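Local coordinates for putative diflavin flavoprotein A 3 (Synechocystis sp., PDB 6H0C), which probably mediates electron transfer from NADH to oxygen, reducing it to water, and is represented here by its flavodiiron core, at residues K172-H177 with Q223-S228; A176-D181 with H229-R234; N74-V79 with S97-A102; K48-D53 with Y78-H83. All coordinates share one frame; numbering follows the deposited sequence.

Overall arrangement
The four contacts lie in the metallo-hydrolase part, whose two mixed sheets belong to the metallo-beta-lactamase fold. Along the chain, interactions 4 and 3 come first. They share Tyr-78 and Val-79, with centres about 10 Å apart, and build consecutive beta-alpha-beta units of the seven-stranded sheet. Interactions 1 and 2 follow, centres about 8 Å apart, where the loop after strand 167-171 meets strand 224-227 of the other sheet and the loop beyond it. Interactions 2 and 3 are farthest apart, about 28 Å between centres. Lys-172 of interaction 1 packs on His-83 of interaction 4 and bonds to His-229 of interaction 2, so loops from both sheets converge on a pocket that holds a citrate, probably from the crystallisation liquor.

Interaction 1: residues K172-H177 with Q223-S228; sequences KLFGAH and QTYAPS
An offset (parallel-displaced) aromatic stack, Phe-174 on Tyr-225, joins the loop leaving strand 167-171 to strand 224-227, the parallel neighbour of that strand at the edge of the five-stranded sheet. The ring centroids are 4.0 Å apart and the planes only 16° from parallel. Tyr-225 CE2 lies over the centre of the Phe-174 ring, whereas Phe-174 CD2 falls toward the rim of the tyrosine, the slip expected of such a stack. Phe-174 has a left-handed backbone (phi 76°), and its CG stands anti to the carbonyl carbon (chi1 -68°), which brings the benzyl group across to the strand. The tyrosine is suited to its place because its ring stacks while its OH reaches past the phenylalanine to Thr-241. Further along, Pro-227 meets the loop with its CB, 3.7 Å from Leu-173 O and 3.9 Å from Gly-175 CA, where the glycine backbone can come close. The amino group of Lys-172 bonds His-229 and a crystallisation citrate. With no hydrogen bond directly between the two segments, ring stacking and van der Waals contact join them, as befits a buried place where Phe-174 also stacks with Tyr-244 and touches helices 207-217 and 237-253.

Interaction 2: residues A176-D181 with H229-R234; sequences AHVCGD and HGPLVR
The backbone N-H of Ala-176 donates to His-229 O, with an N-to-O distance of 3.1 Å and a fairly straight angle of 161° at the hydrogen. The donor comes from above the carbonyl plane, 53° out of it. This bond ties together two irregular loops, and beside it two imidazoles meet. His-177 CE1 sits over the centre of the His-229 ring, 3.5 Å from His-229 CG, but the planes are inclined at 47°. Both side chains point the same way, each with CG anti to its carbonyl carbon. Histidine suits both positions, offering a flat surface to its neighbour and two polar ring atoms to other groups. His-177 is fixed in rotation by Thr-37 at ND1 and Glu-30 at NE2; His-229 is held by Thr-38 O at ND1 and by Lys-172 NZ at NE2. His-177 is also the centre of an inverse gamma turn, closed by a weak bond from Val-178 N to Ala-176 O. That same oxygen lies 3.4 Å from Gly-230 CA, a close approach that glycine permits because no CB stands in the way. Beyond the turn, Val-178 CG1 meets Pro-231 CD at 4.1 Å, two compact apolar groups crossing at about a right angle. Helix 189-202 adjoins the contact through Arg-195, Asp-194, Tyr-198 and Tyr-191, while Thr-37 of strand 37-45 packs against His-229.

Interaction 3: residues N74-V79 with S97-A102; sequences NSLDYV and SLAPQA
The side-chain amide of Gln-101 meets the backbone of Asn-74 over a face and that of Leu-76 at an edge. Asn-74 O stands above the amide plane, 3.2 Å from Gln-101 CD. At the edge, Gln-101 NE2 donates to Leu-76 O at 2.7 Å, nearly straight at 168°; the acceptor lies in the amide plane and offers a lone pair in its own carbonyl plane. NE2 also bonds Leu-73 O, so two carbonyls grip this nitrogen and fix the rotation of the amide. Its other end, OE1, accepts a hydrogen bond from a water 2.6 Å away, and that water donates to Asn-74 OD1 as well, bridging two amides whose planes are 52° apart. Gln-101 gets there by folding: CG sits between the backbone N and the carbonyl carbon (chi1 78°), and the chain bends again at chi2.

The contact lies in the beta-alpha-beta unit of strand 78-80, helix 86-98 and strand 103-106, joining the approach to the first strand with the link from the helix to the second. A type I turn from Ala-99 to Ala-102, with Pro-100 and Gln-101 at its corners, makes this link. Alanine suits the inner places: Ala-99 CB packs on Leu-76 CD2 at 4.2 Å, and Ala-102 CB is 3.5 Å from Leu-76 O. Ala-102 CA also makes a C-H...O contact with Asp-77 O.

Interaction 4: residues K48-D53 with Y78-H83; sequences KIALFD and YVILGH
Strands 49-52 and 78-80, joined through helix 60-70 in a beta-alpha-beta crossover, pair in parallel in the seven-stranded sheet of the metallo-beta-lactamase fold, with Ala-50 beside Tyr-78, Leu-51 beside Val-79 and Phe-52 beside Ile-80. The axes of these short strands are inclined at 27°. The ladder runs from Tyr-78 N to Ile-49 O, Leu-51 N to Tyr-78 O (2.9 Å), Ile-80 N to Leu-51 O (2.8 Å) and Asp-53 N to Ile-80 O.

On the face bearing Ala-50, Phe-52, Tyr-78 and Ile-80, the isoleucine methyl CD1 makes a CH-pi contact over the Phe-52 ring, 4.0 Å from its centroid and offset toward the rim. The two side chains point the same way. Ile-80 CG1 is anti to the carbonyl carbon (chi1 -57°), and CD1 thereby also reaches Ala-50 CB, a small group that fits between the larger ones. Just before the strand, the Lys-48 chain crosses Tyr-78 at a slant, CD touching the ring edge 3.6 Å from Tyr-78 CE2. Leu-51 and Val-79 face the other way, onto helix 86-98.

Past the strands the chain reaches the pocket, where His-83 bonds Asp-171 and the crystallisation citrate. Asp-53, with a left-handed backbone, uses its carboxylate to fasten the loop there: the syn lone pair of OD1 accepts from Gly-82 N at 2.6 Å and 173°. A water 2.9 Å from Asp-53 OD1 donates to it and also to His-83 O.

Interaction 1: residues K172-H177 with Q223-S228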
loop_
_atom_site.group_PDB
_atom_site.type_symbol
_atom_site.label_atom_id
_atom_site.label_comp_id
_atom_site.label_asym_id
_atom_site.label_seq_id
_atom_site.Cartn_x
_atom_site.Cartn_y
_atom_site.Cartn_z
ATOM N N LYS A 172 4.321 1.367 -5.245
ATOM C CA LYS A 172 3.062 2.038 -4.969
ATOM C C LYS A 172 3.164 3.561 -5.013
ATOM O O LYS A 172 2.144 4.242 -5.034
ATOM C CB LYS A 172 2.513 1.586 -3.617
ATOM C CG LYS A 172 2.028 0.144 -3.619
ATOM C CD LYS A 172 0.648 0.019 -4.282
ATOM C CE LYS A 172 0.238 -1.451 -4.420
ATOM N NZ LYS A 172 -1.196 -1.618 -4.827
ATOM N N LEU A 173 4.375 4.104 -5.047
ATOM C CA LEU A 173 4.513 5.561 -5.127
ATOM C C LEU A 173 4.346 6.101 -6.557
ATOM O O LEU A 173 4.840 5.503 -7.516
ATOM C CB LEU A 173 5.873 6.006 -4.582
ATOM C CG LEU A 173 6.121 5.770 -3.091
ATOM C CD1 LEU A 173 7.580 6.050 -2.731
ATOM C CD2 LEU A 173 5.175 6.648 -2.283
ATOM N N PHE A 174 3.648 7.230 -6.679
ATOM C CA PHE A 174 3.579 8.004 -7.923
ATOM C C PHE A 174 2.660 7.413 -8.997
ATOM O O PHE A 174 2.730 7.807 -10.162
ATOM C CB PHE A 174 4.982 8.191 -8.516
ATOM C CG PHE A 174 5.866 9.084 -7.699
ATOM C CD1 PHE A 174 5.479 10.378 -7.403
ATOM C CD2 PHE A 174 7.082 8.633 -7.231
ATOM C CE1 PHE A 174 6.287 11.210 -6.645
ATOM C CE2 PHE A 174 7.903 9.462 -6.477
ATOM C CZ PHE A 174 7.503 10.754 -6.186
ATOM N N GLY A 175 1.788 6.495 -8.610
ATOM C CA GLY A 175 0.952 5.821 -9.583
ATOM C C GLY A 175 -0.443 6.405 -9.685
ATOM O O GLY A 175 -0.741 7.452 -9.114
ATOM N N ALA A 176 -1.304 5.715 -10.423
ATOM C CA ALA A 176 -2.679 6.143 -10.587
ATOM C C ALA A 176 -3.504 4.971 -11.082
ATOM O O ALA A 176 -3.059 4.222 -11.948
ATOM C CB ALA A 176 -2.770 7.303 -11.547
ATOM N N HIS A 177 -4.691 4.804 -10.511
ATOM C CA HIS A 177 -5.567 3.715 -10.907
ATOM C C HIS A 177 -6.388 4.149 -12.100
ATOM O O HIS A 177 -7.507 4.643 -11.959
ATOM C CB HIS A 177 -6.462 3.282 -9.743
ATOM C CG HIS A 177 -5.743 2.473 -8.712
ATOM N ND1 HIS A 177 -5.040 1.329 -9.025
ATOM C CD2 HIS A 177 -5.603 2.647 -7.375
ATOM C CE1 HIS A 177 -4.509 0.823 -7.926
ATOM N NE2 HIS A 177 -4.832 1.607 -6.911
ATOM N N GLN A 223 14.761 9.933 -14.602
ATOM C CA GLN A 223 14.019 10.647 -15.628
ATOM C C GLN A 223 12.649 10.007 -15.886
ATOM O O GLN A 223 11.826 10.544 -16.639
ATOM C CB GLN A 223 14.827 10.688 -16.918
ATOM C CG GLN A 223 16.187 11.355 -16.768
ATOM C CD GLN A 223 16.083 12.843 -16.520
ATOM O OE1 GLN A 223 16.469 13.336 -15.458
ATOM N NE2 GLN A 223 15.572 13.573 -17.506
ATOM N N THR A 224 12.420 8.849 -15.265
ATOM C CA THR A 224 11.159 8.128 -15.377
ATOM C C THR A 224 10.850 7.467 -14.042
ATOM O O THR A 224 11.738 6.890 -13.426
ATOM C CB THR A 224 11.204 7.036 -16.477
ATOM O OG1 THR A 224 11.585 7.614 -17.730
ATOM C CG2 THR A 224 9.846 6.328 -16.627
ATOM N N TYR A 225 9.605 7.569 -13.591
ATOM C CA TYR A 225 9.112 6.692 -12.532
ATOM C C TYR A 225 8.372 5.533 -13.174
ATOM O O TYR A 225 7.530 5.741 -14.052
ATOM C CB TYR A 225 8.164 7.414 -11.576
ATOM C CG TYR A 225 8.734 8.593 -10.813
ATOM C CD1 TYR A 225 10.081 8.658 -10.456
ATOM C CD2 TYR A 225 7.904 9.637 -10.429
ATOM C CE1 TYR A 225 10.573 9.747 -9.741
ATOM C CE2 TYR A 225 8.385 10.720 -9.716
ATOM C CZ TYR A 225 9.709 10.776 -9.372
ATOM O OH TYR A 225 10.143 11.877 -8.659
ATOM N N ALA A 226 8.677 4.315 -12.740
ATOM C CA ALA A 226 7.969 3.139 -13.229
ATOM C C ALA A 226 7.165 2.553 -12.077
ATOM O O ALA A 226 7.697 1.775 -11.287
ATOM C CB ALA A 226 8.940 2.122 -13.782
ATOM N N PRO A 227 5.884 2.945 -11.965
ATOM C CA PRO A 227 5.055 2.641 -10.791
ATOM C C PRO A 227 4.266 1.340 -10.932
ATOM O O PRO A 227 4.223 0.756 -12.025
ATOM C CB PRO A 227 4.105 3.836 -10.734
ATOM C CG PRO A 227 3.883 4.179 -12.213
ATOM C CD PRO A 227 5.158 3.772 -12.953
ATOM N N SER A 228 3.633 0.903 -9.846
ATOM C CA SER A 228 2.782 -0.289 -9.893
ATOM C C SER A 228 1.588 -0.141 -10.819
ATOM O O SER A 228 1.160 -1.120 -11.445
ATOM C CB SER A 228 2.250 -0.642 -8.501
ATOM O OG SER A 228 3.302 -0.995 -7.626
#

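Interaction 2: residues A176-D181 with H229-R234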
loop_
_atom_site.group_PDB
_atom_site.type_symbol
_atom_site.label_atom_id
_atom_site.label_comp_id
_atom_site.label_asym_id
_atom_site.label_seq_id
_atom_site.Cartn_x
_atom_site.Cartn_y
_atom_site.Cartn_z
ATOM N N ALA A 176 -1.304 5.715 -10.423
ATOM C CA ALA A 176 -2.679 6.143 -10.587
ATOM C C ALA A 176 -3.504 4.971 -11.082
ATOM O O ALA A 176 -3.059 4.222 -11.948
ATOM C CB ALA A 176 -2.770 7.303 -11.547
ATOM N N HIS A 177 -4.691 4.804 -10.511
ATOM C CA HIS A 177 -5.567 3.715 -10.907
ATOM C C HIS A 177 -6.388 4.149 -12.100
ATOM O O HIS A 177 -7.507 4.643 -11.959
ATOM C CB HIS A 177 -6.462 3.282 -9.743
ATOM C CG HIS A 177 -5.743 2.473 -8.712
ATOM N ND1 HIS A 177 -5.040 1.329 -9.025
ATOM C CD2 HIS A 177 -5.603 2.647 -7.375
ATOM C CE1 HIS A 177 -4.509 0.823 -7.926
ATOM N NE2 HIS A 177 -4.832 1.607 -6.911
ATOM N N VAL A 178 -5.802 3.990 -13.278
ATOM C CA VAL A 178 -6.482 4.341 -14.517
ATOM C C VAL A 178 -5.985 3.469 -15.670
ATOM O O VAL A 178 -4.777 3.316 -15.890
ATOM C CB VAL A 178 -6.296 5.837 -14.870
ATOM C CG1 VAL A 178 -4.826 6.165 -15.034
ATOM C CG2 VAL A 178 -7.065 6.181 -16.128
ATOM N N CYS A 179 -6.937 2.886 -16.391
ATOM C CA CYS A 179 -6.632 2.027 -17.516
ATOM C C CYS A 179 -6.800 2.810 -18.810
ATOM O O CYS A 179 -7.857 3.374 -19.079
ATOM C CB CYS A 179 -7.537 0.797 -17.509
ATOM S SG CYS A 179 -7.130 -0.400 -18.785
ATOM N N GLY A 180 -5.739 2.863 -19.598
ATOM C CA GLY A 180 -5.782 3.549 -20.869
ATOM C C GLY A 180 -4.832 2.861 -21.822
ATOM O O GLY A 180 -4.118 1.938 -21.426
ATOM N N ASP A 181 -4.823 3.310 -23.074
ATOM C CA ASP A 181 -3.958 2.723 -24.092
ATOM C C ASP A 181 -2.556 3.292 -24.025
ATOM O O ASP A 181 -1.603 2.637 -24.435
ATOM C CB ASP A 181 -4.539 2.944 -25.487
ATOM C CG ASP A 181 -5.747 2.072 -25.760
ATOM O OD1 ASP A 181 -5.798 0.930 -25.238
ATOM O OD2 ASP A 181 -6.645 2.535 -26.499
ATOM N N HIS A 229 1.031 1.069 -10.872
ATOM C CA HIS A 229 -0.286 1.283 -11.476
ATOM C C HIS A 229 -0.325 2.472 -12.420
ATOM O O HIS A 229 0.139 3.565 -12.072
ATOM C CB HIS A 229 -1.346 1.492 -10.388
ATOM C CG HIS A 229 -1.332 0.442 -9.326
ATOM N ND1 HIS A 229 -1.717 -0.860 -9.563
ATOM C CD2 HIS A 229 -0.968 0.496 -8.022
ATOM C CE1 HIS A 229 -1.594 -1.562 -8.451
ATOM N NE2 HIS A 229 -1.141 -0.762 -7.502
ATOM N N GLY A 230 -0.893 2.263 -13.604
ATOM C CA GLY A 230 -1.125 3.348 -14.540
ATOM C C GLY A 230 0.015 3.528 -15.523
ATOM O O GLY A 230 0.867 2.651 -15.663
ATOM N N PRO A 231 0.044 4.676 -16.212
ATOM C CA PRO A 231 1.123 4.932 -17.167
ATOM C C PRO A 231 2.453 5.120 -16.465
ATOM O O PRO A 231 2.488 5.461 -15.278
ATOM C CB PRO A 231 0.690 6.232 -17.845
ATOM C CG PRO A 231 -0.111 6.931 -16.799
ATOM C CD PRO A 231 -0.865 5.828 -16.085
ATOM N N LEU A 232 3.542 4.893 -17.187
ATOM C CA LEU A 232 4.847 5.269 -16.673
ATOM C C LEU A 232 4.903 6.790 -16.574
ATOM O O LEU A 232 4.243 7.493 -17.344
ATOM C CB LEU A 232 5.972 4.718 -17.557
ATOM C CG LEU A 232 6.259 3.232 -17.310
ATOM C CD1 LEU A 232 5.188 2.357 -17.956
ATOM C CD2 LEU A 232 7.640 2.851 -17.789
ATOM N N VAL A 233 5.670 7.291 -15.611
ATOM C CA VAL A 233 5.712 8.719 -15.342
ATOM C C VAL A 233 6.983 9.316 -15.929
ATOM O O VAL A 233 8.068 9.202 -15.344
ATOM C CB VAL A 233 5.645 9.009 -13.820
ATOM C CG1 VAL A 233 5.470 10.504 -13.574
ATOM C CG2 VAL A 233 4.514 8.208 -13.174
ATOM N N ARG A 234 6.851 9.932 -17.100
ATOM C CA ARG A 234 7.985 10.599 -17.726
ATOM C C ARG A 234 7.703 12.086 -17.945
ATOM O O ARG A 234 8.452 12.959 -17.495
ATOM C CB ARG A 234 8.340 9.932 -19.055
ATOM C CG ARG A 234 9.515 10.601 -19.763
ATOM C CD ARG A 234 10.085 9.707 -20.839
ATOM N NE ARG A 234 10.746 8.537 -20.269
ATOM C CZ ARG A 234 11.028 7.434 -20.957
ATOM N NH1 ARG A 234 10.703 7.355 -22.242
ATOM N NH2 ARG A 234 11.631 6.408 -20.364
#

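Interaction 3: residues N74-V79 with S97-A102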
loop_
_atom_site.group_PDB
_atom_site.type_symbol
_atom_site.label_atom_id
_atom_site.label_comp_id
_atom_site.label_asym_id
_atom_site.label_seq_id
_atom_site.Cartn_x
_atom_site.Cartn_y
_atom_site.Cartn_z
ATOM N N ASN A 74 13.087 -20.525 -17.471
ATOM C CA ASN A 74 14.268 -21.179 -16.924
ATOM C C ASN A 74 15.468 -20.251 -16.931
ATOM O O ASN A 74 16.453 -20.515 -16.253
ATOM C CB ASN A 74 14.594 -22.452 -17.702
ATOM C CG ASN A 74 13.566 -23.532 -17.490
ATOM O OD1 ASN A 74 13.561 -24.203 -16.460
ATOM N ND2 ASN A 74 12.676 -23.702 -18.460
ATOM N N SER A 75 15.380 -19.166 -17.699
ATOM C CA SER A 75 16.477 -18.207 -17.804
ATOM C C SER A 75 16.284 -17.011 -16.874
ATOM O O SER A 75 17.138 -16.124 -16.798
ATOM C CB SER A 75 16.622 -17.718 -19.243
ATOM O OG SER A 75 15.448 -17.042 -19.658
ATOM N N LEU A 76 15.157 -16.991 -16.170
ATOM C CA LEU A 76 14.883 -15.939 -15.202
ATOM C C LEU A 76 15.823 -16.029 -13.999
ATOM O O LEU A 76 15.772 -16.989 -13.234
ATOM C CB LEU A 76 13.431 -16.013 -14.737
ATOM C CG LEU A 76 12.927 -14.791 -13.980
ATOM C CD1 LEU A 76 13.034 -13.546 -14.860
ATOM C CD2 LEU A 76 11.494 -15.028 -13.552
ATOM N N ASP A 77 16.675 -15.023 -13.828
ATOM C CA ASP A 77 17.615 -15.008 -12.711
ATOM C C ASP A 77 17.003 -14.464 -11.427
ATOM O O ASP A 77 17.268 -14.987 -10.337
ATOM C CB ASP A 77 18.852 -14.182 -13.058
ATOM C CG ASP A 77 19.676 -14.808 -14.161
ATOM O OD1 ASP A 77 20.269 -15.877 -13.917
ATOM O OD2 ASP A 77 19.740 -14.229 -15.267
ATOM N N TYR A 78 16.200 -13.404 -11.550
ATOM C CA TYR A 78 15.690 -12.709 -10.370
ATOM C C TYR A 78 14.228 -12.355 -10.465
ATOM O O TYR A 78 13.738 -11.970 -11.536
ATOM C CB TYR A 78 16.481 -11.426 -10.111
ATOM C CG TYR A 78 17.949 -11.665 -9.856
ATOM C CD1 TYR A 78 18.386 -12.218 -8.653
ATOM C CD2 TYR A 78 18.899 -11.334 -10.815
ATOM C CE1 TYR A 78 19.727 -12.441 -8.417
ATOM C CE2 TYR A 78 20.240 -11.551 -10.587
ATOM C CZ TYR A 78 20.648 -12.103 -9.387
ATOM O OH TYR A 78 21.986 -12.315 -9.159
ATOM N N VAL A 79 13.538 -12.476 -9.334
ATOM C CA VAL A 79 12.223 -11.872 -9.195
ATOM C C VAL A 79 12.283 -10.813 -8.087
ATOM O O VAL A 79 12.507 -11.119 -6.911
ATOM C CB VAL A 79 11.129 -12.920 -8.911
ATOM C CG1 VAL A 79 9.778 -12.228 -8.756
ATOM C CG2 VAL A 79 11.068 -13.919 -10.047
ATOM N N SER A 97 7.339 -21.925 -9.626
ATOM C CA SER A 97 7.273 -23.327 -10.044
ATOM C C SER A 97 7.921 -23.483 -11.407
ATOM O O SER A 97 8.595 -24.468 -11.679
ATOM C CB SER A 97 5.828 -23.827 -10.097
ATOM O OG SER A 97 5.262 -23.909 -8.802
ATOM N N LEU A 98 7.712 -22.487 -12.256
ATOM C CA LEU A 98 8.232 -22.490 -13.613
ATOM C C LEU A 98 9.643 -21.936 -13.704
ATOM O O LEU A 98 10.315 -22.098 -14.714
ATOM C CB LEU A 98 7.319 -21.672 -14.512
ATOM C CG LEU A 98 5.953 -22.282 -14.777
ATOM C CD1 LEU A 98 4.933 -21.192 -15.062
ATOM C CD2 LEU A 98 6.083 -23.223 -15.958
ATOM N N ALA A 99 10.079 -21.250 -12.660
ATOM C CA ALA A 99 11.418 -20.679 -12.640
ATOM C C ALA A 99 12.096 -21.012 -11.312
ATOM O O ALA A 99 12.419 -20.124 -10.525
ATOM C CB ALA A 99 11.356 -19.175 -12.864
ATOM N N PRO A 100 12.298 -22.310 -11.053
ATOM C CA PRO A 100 12.831 -22.767 -9.764
ATOM C C PRO A 100 14.238 -22.238 -9.490
ATOM O O PRO A 100 14.656 -22.181 -8.336
ATOM C CB PRO A 100 12.834 -24.291 -9.907
ATOM C CG PRO A 100 12.911 -24.525 -11.382
ATOM C CD PRO A 100 12.105 -23.423 -11.997
ATOM N N GLN A 101 14.948 -21.841 -10.541
ATOM C CA GLN A 101 16.318 -21.376 -10.395
ATOM C C GLN A 101 16.399 -19.906 -9.990
ATOM O O GLN A 101 17.475 -19.414 -9.655
ATOM C CB GLN A 101 17.096 -21.581 -11.697
ATOM C CG GLN A 101 16.789 -20.546 -12.764
ATOM C CD GLN A 101 15.358 -20.627 -13.260
ATOM O OE1 GLN A 101 14.809 -21.717 -13.425
ATOM N NE2 GLN A 101 14.743 -19.472 -13.490
ATOM N N ALA A 102 15.273 -19.201 -10.024
ATOM C CA ALA A 102 15.295 -17.766 -9.755
ATOM C C ALA A 102 15.492 -17.462 -8.271
ATOM O O ALA A 102 15.106 -18.249 -7.405
ATOM C CB ALA A 102 14.019 -17.114 -10.259
HETATM O O HOH W 1 15.717 -23.904 -14.403
#

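Interaction 4: residues K48-D53 with Y78-H83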
loop_
_atom_site.group_PDB
_atom_site.type_symbol
_atom_site.label_atom_id
_atom_site.label_comp_id
_atom_site.label_asym_id
_atom_site.label_seq_id
_atom_site.Cartn_x
_atom_site.Cartn_y
_atom_site.Cartn_z
ATOM N N LYS A 48 22.146 -10.644 -16.773
ATOM C CA LYS A 48 21.197 -11.371 -15.957
ATOM C C LYS A 48 19.800 -10.837 -16.226
ATOM O O LYS A 48 19.640 -9.730 -16.733
ATOM C CB LYS A 48 21.570 -11.272 -14.484
ATOM C CG LYS A 48 22.828 -12.064 -14.192
ATOM C CD LYS A 48 23.050 -12.313 -12.730
ATOM C CE LYS A 48 24.141 -13.340 -12.567
ATOM N NZ LYS A 48 23.811 -14.539 -13.384
ATOM N N ILE A 49 18.796 -11.647 -15.916
ATOM C CA ILE A 49 17.415 -11.304 -16.221
ATOM C C ILE A 49 16.618 -11.148 -14.942
ATOM O O ILE A 49 16.595 -12.052 -14.103
ATOM C CB ILE A 49 16.756 -12.370 -17.108
ATOM C CG1 ILE A 49 17.543 -12.509 -18.413
ATOM C CG2 ILE A 49 15.296 -12.023 -17.362
ATOM C CD1 ILE A 49 17.020 -13.584 -19.325
ATOM N N ALA A 50 15.971 -9.995 -14.794
ATOM C CA ALA A 50 15.183 -9.705 -13.596
ATOM C C ALA A 50 13.768 -9.320 -13.974
ATOM O O ALA A 50 13.555 -8.556 -14.920
ATOM C CB ALA A 50 15.825 -8.597 -12.776
ATOM N N LEU A 51 12.810 -9.863 -13.230
ATOM C CA LEU A 51 11.404 -9.527 -13.395
ATOM C C LEU A 51 10.898 -8.817 -12.143
ATOM O O LEU A 51 10.984 -9.371 -11.040
ATOM C CB LEU A 51 10.567 -10.784 -13.658
ATOM C CG LEU A 51 9.055 -10.555 -13.738
ATOM C CD1 LEU A 51 8.709 -9.702 -14.946
ATOM C CD2 LEU A 51 8.308 -11.876 -13.781
ATOM N N PHE A 52 10.386 -7.594 -12.311
ATOM C CA PHE A 52 9.766 -6.847 -11.212
ATOM C C PHE A 52 8.269 -7.127 -11.082
ATOM O O PHE A 52 7.521 -6.954 -12.047
ATOM C CB PHE A 52 9.929 -5.336 -11.405
ATOM C CG PHE A 52 11.353 -4.830 -11.314
ATOM C CD1 PHE A 52 11.780 -4.133 -10.188
ATOM C CD2 PHE A 52 12.242 -4.993 -12.380
ATOM C CE1 PHE A 52 13.075 -3.624 -10.115
ATOM C CE2 PHE A 52 13.540 -4.489 -12.314
ATOM C CZ PHE A 52 13.954 -3.802 -11.180
ATOM N N ASP A 53 7.837 -7.535 -9.891
ATOM C CA ASP A 53 6.425 -7.455 -9.514
ATOM C C ASP A 53 5.416 -8.123 -10.443
ATOM O O ASP A 53 4.604 -7.432 -11.074
ATOM C CB ASP A 53 6.030 -5.992 -9.382
ATOM C CG ASP A 53 6.835 -5.275 -8.330
ATOM O OD1 ASP A 53 6.912 -5.801 -7.199
ATOM O OD2 ASP A 53 7.397 -4.197 -8.637
ATOM N N TYR A 78 16.200 -13.404 -11.550
ATOM C CA TYR A 78 15.690 -12.709 -10.370
ATOM C C TYR A 78 14.228 -12.355 -10.465
ATOM O O TYR A 78 13.738 -11.970 -11.536
ATOM C CB TYR A 78 16.481 -11.426 -10.111
ATOM C CG TYR A 78 17.949 -11.665 -9.856
ATOM C CD1 TYR A 78 18.386 -12.218 -8.653
ATOM C CD2 TYR A 78 18.899 -11.334 -10.815
ATOM C CE1 TYR A 78 19.727 -12.441 -8.417
ATOM C CE2 TYR A 78 20.240 -11.551 -10.587
ATOM C CZ TYR A 78 20.648 -12.103 -9.387
ATOM O OH TYR A 78 21.986 -12.315 -9.159
ATOM N N VAL A 79 13.538 -12.476 -9.334
ATOM C CA VAL A 79 12.223 -11.872 -9.195
ATOM C C VAL A 79 12.283 -10.813 -8.087
ATOM O O VAL A 79 12.507 -11.119 -6.911
ATOM C CB VAL A 79 11.129 -12.920 -8.911
ATOM C CG1 VAL A 79 9.778 -12.228 -8.756
ATOM C CG2 VAL A 79 11.068 -13.919 -10.047
ATOM N N ILE A 80 12.106 -9.556 -8.490
ATOM C CA ILE A 80 12.234 -8.433 -7.583
ATOM C C ILE A 80 10.846 -7.969 -7.148
ATOM O O ILE A 80 9.979 -7.708 -7.993
ATOM C CB ILE A 80 13.014 -7.276 -8.247
ATOM C CG1 ILE A 80 14.383 -7.766 -8.711
ATOM C CG2 ILE A 80 13.177 -6.107 -7.289
ATOM C CD1 ILE A 80 15.225 -6.680 -9.361
ATOM N N LEU A 81 10.626 -7.886 -5.837
ATOM C CA LEU A 81 9.312 -7.511 -5.315
ATOM C C LEU A 81 9.351 -6.122 -4.695
ATOM O O LEU A 81 10.119 -5.881 -3.756
ATOM C CB LEU A 81 8.825 -8.526 -4.273
ATOM C CG LEU A 81 8.778 -9.976 -4.727
ATOM C CD1 LEU A 81 8.450 -10.897 -3.567
ATOM C CD2 LEU A 81 7.756 -10.118 -5.835
ATOM N N GLY A 82 8.526 -5.213 -5.219
ATOM C CA GLY A 82 8.408 -3.869 -4.665
ATOM C C GLY A 82 7.532 -3.846 -3.416
ATOM O O GLY A 82 7.578 -2.898 -2.625
ATOM N N HIS A 83 6.722 -4.893 -3.256
ATOM C CA HIS A 83 5.875 -5.076 -2.080
ATOM C C HIS A 83 5.314 -6.486 -2.125
ATOM O O HIS A 83 5.383 -7.144 -3.164
ATOM C CB HIS A 83 4.746 -4.045 -2.020
ATOM C CG HIS A 83 3.634 -4.312 -2.985
ATOM N ND1 HIS A 83 3.725 -4.008 -4.326
ATOM C CD2 HIS A 83 2.406 -4.854 -2.805
ATOM C CE1 HIS A 83 2.601 -4.353 -4.931
ATOM N NE2 HIS A 83 1.785 -4.873 -4.030
HETATM O O HOH W 2 4.697 -7.236 -5.957
#